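Local coordinates for protein isatin hydrolase (Ralstonia solanacearum, PDB 5NMP) that hydrolyses isatin as a manganese-binding enzyme of the cyclase family, at residues V107-A115 and L236-L244. Sequence-based numbering, arbitrary orientation.
Sequences VAPAVVIDA and LPPRGAFIL
With CG anti to the backbone N (chi1 -163°), Phe242 swings its ring across strand 107-114, bringing CE2 to 3.7 Å from CB of Val107. The same ring lies beside Pro109 and points the same way, while the carbonyl oxygen of Ala108 stands over one ring face, offset toward the rim. On the other side of the sheet, Ile243 has CG1 beside its own backbone N (chi1 -55°), from where CG1 meets CB of Ala110 at 3.5 Å.

The backbone bonds identify an antiparallel pairing. Ala108 and Ile243 form a hydrogen-bonded pair: Ile243 N reaches Ala108 O at 2.7 Å, and the return bond from Ala108 N to Ile243 O is longer at 3.3 Å. Val107 with Leu244 and Pro109 with Phe242 are the flanking non-hydrogen-bonded pairs. These are neighbouring strands of the large mixed sheet of the cyclase fold; strands 147-151 and 261-264 continue it beyond them, and Leu18 of the second subunit packs on Val107 and Phe242.

Toward Gly240 the regular ladder gives way. Ala110 N still donates to Ala241 O, but with a bent N-H...O angle of 144°. A water takes over here, donating to Ala110 O and Pro237 O and accepting from Ala241 N, so that it bridges the separated backbones. Beyond it, Val112 N binds Pro238 O at 2.9 Å. Val112 CG2 also rests against Leu236 CB at 3.9 Å, the two side chains crossing at about a right angle.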
# COMPACT_ATOMS: atom_id res chain seq x y z
N VAL A 107 8.10 5.75 4.10
CA VAL A 107 8.10 5.55 5.54
C VAL A 107 8.68 6.79 6.23
O VAL A 107 9.73 7.30 5.83
CB VAL A 107 8.91 4.29 5.95
CG1 VAL A 107 8.16 3.03 5.55
CG2 VAL A 107 10.30 4.30 5.32
N ALA A 108 7.98 7.29 7.25
CA ALA A 108 8.38 8.54 7.91
C ALA A 108 7.63 8.75 9.22
O ALA A 108 6.51 8.28 9.40
CB ALA A 108 8.13 9.72 6.97
N PRO A 109 8.27 9.48 10.16
CA PRO A 109 7.62 9.88 11.41
C PRO A 109 6.50 10.88 11.16
O PRO A 109 6.45 11.48 10.09
CB PRO A 109 8.76 10.53 12.21
CG PRO A 109 10.02 10.03 11.58
CD PRO A 109 9.69 9.86 10.13
N ALA A 110 5.63 11.08 12.15
CA ALA A 110 4.54 12.03 12.00
C ALA A 110 4.24 12.78 13.29
O ALA A 110 4.43 12.26 14.39
CB ALA A 110 3.29 11.34 11.51
N VAL A 111 3.79 14.02 13.13
CA VAL A 111 3.22 14.77 14.24
C VAL A 111 1.74 14.99 13.94
O VAL A 111 1.34 15.07 12.78
CB VAL A 111 3.92 16.12 14.46
CG1 VAL A 111 5.39 15.90 14.79
CG2 VAL A 111 3.77 17.02 13.24
N VAL A 112 0.93 15.07 14.99
CA VAL A 112 -0.50 15.24 14.81
C VAL A 112 -0.99 16.55 15.43
O VAL A 112 -0.83 16.76 16.64
CB VAL A 112 -1.29 14.06 15.42
CG1 VAL A 112 -2.78 14.26 15.22
CG2 VAL A 112 -0.84 12.75 14.79
N ILE A 113 -1.56 17.42 14.61
CA ILE A 113 -2.08 18.70 15.07
C ILE A 113 -3.59 18.63 15.24
O ILE A 113 -4.32 18.54 14.26
CB ILE A 113 -1.74 19.84 14.09
CG1 ILE A 113 -0.29 19.73 13.60
CG2 ILE A 113 -2.01 21.20 14.72
CD1 ILE A 113 0.74 19.82 14.69
N ASP A 114 -4.06 18.69 16.49
CA ASP A 114 -5.49 18.56 16.77
C ASP A 114 -6.21 19.91 16.75
O ASP A 114 -5.99 20.75 17.63
CB ASP A 114 -5.72 17.88 18.11
CG ASP A 114 -7.19 17.70 18.44
OD1 ASP A 114 -7.99 17.54 17.49
OD2 ASP A 114 -7.56 17.74 19.63
N ALA A 115 -7.08 20.09 15.77
CA ALA A 115 -7.87 21.31 15.65
C ALA A 115 -9.36 20.99 15.54
O ALA A 115 -10.14 21.79 15.02
CB ALA A 115 -7.42 22.12 14.45
N LEU A 236 -3.91 8.61 17.57
CA LEU A 236 -2.48 8.84 17.47
C LEU A 236 -2.01 9.86 18.51
O LEU A 236 -2.73 10.80 18.84
CB LEU A 236 -2.10 9.32 16.07
CG LEU A 236 -2.42 8.37 14.92
CD1 LEU A 236 -1.78 8.87 13.63
CD2 LEU A 236 -1.95 6.96 15.25
N PRO A 237 -0.79 9.67 19.03
CA PRO A 237 -0.16 10.63 19.93
C PRO A 237 0.24 11.89 19.18
O PRO A 237 0.33 11.86 17.96
CB PRO A 237 1.06 9.88 20.45
CG PRO A 237 1.42 8.97 19.33
CD PRO A 237 0.11 8.53 18.74
N PRO A 238 0.49 13.00 19.90
CA PRO A 238 0.96 14.23 19.26
C PRO A 238 2.24 14.01 18.47
O PRO A 238 2.40 14.58 17.39
CB PRO A 238 1.20 15.18 20.44
CG PRO A 238 0.30 14.67 21.51
CD PRO A 238 0.27 13.18 21.35
N ARG A 239 3.12 13.17 19.00
CA ARG A 239 4.38 12.85 18.32
C ARG A 239 4.87 11.45 18.68
O ARG A 239 4.54 10.92 19.74
CB ARG A 239 5.44 13.90 18.66
CG ARG A 239 5.80 13.97 20.13
CD ARG A 239 6.74 15.12 20.38
NE ARG A 239 7.83 15.14 19.40
CZ ARG A 239 8.51 16.23 19.07
NH1 ARG A 239 9.48 16.15 18.17
NH2 ARG A 239 8.23 17.39 19.64
N GLY A 240 5.65 10.86 17.79
CA GLY A 240 6.23 9.55 18.04
C GLY A 240 5.70 8.46 17.13
O GLY A 240 6.30 7.39 17.03
N ALA A 241 4.58 8.73 16.47
CA ALA A 241 3.99 7.76 15.56
C ALA A 241 4.82 7.63 14.29
O ALA A 241 5.50 8.57 13.88
CB ALA A 241 2.56 8.15 15.22
N PHE A 242 4.76 6.46 13.67
CA PHE A 242 5.52 6.19 12.46
C PHE A 242 4.58 5.75 11.34
O PHE A 242 3.77 4.83 11.53
CB PHE A 242 6.58 5.12 12.73
CG PHE A 242 7.67 5.06 11.69
CD1 PHE A 242 8.77 5.89 11.79
CD2 PHE A 242 7.58 4.19 10.62
CE1 PHE A 242 9.76 5.85 10.83
CE2 PHE A 242 8.57 4.14 9.66
CZ PHE A 242 9.66 4.97 9.77
N ILE A 243 4.67 6.40 10.19
CA ILE A 243 3.69 6.17 9.13
C ILE A 243 4.19 5.28 8.00
O ILE A 243 5.26 5.50 7.45
CB ILE A 243 3.21 7.50 8.52
CG1 ILE A 243 2.68 8.42 9.62
CG2 ILE A 243 2.15 7.25 7.46
CD1 ILE A 243 1.56 7.83 10.43
N LEU A 244 3.39 4.26 7.67
CA LEU A 244 3.63 3.46 6.48
C LEU A 244 2.67 3.91 5.39
O LEU A 244 1.47 3.65 5.46
CB LEU A 244 3.44 1.97 6.78
CG LEU A 244 4.14 1.40 8.02
CD1 LEU A 244 3.85 -0.08 8.18
CD2 LEU A 244 5.64 1.66 7.98
O HOH W 1 2.72 11.06 16.33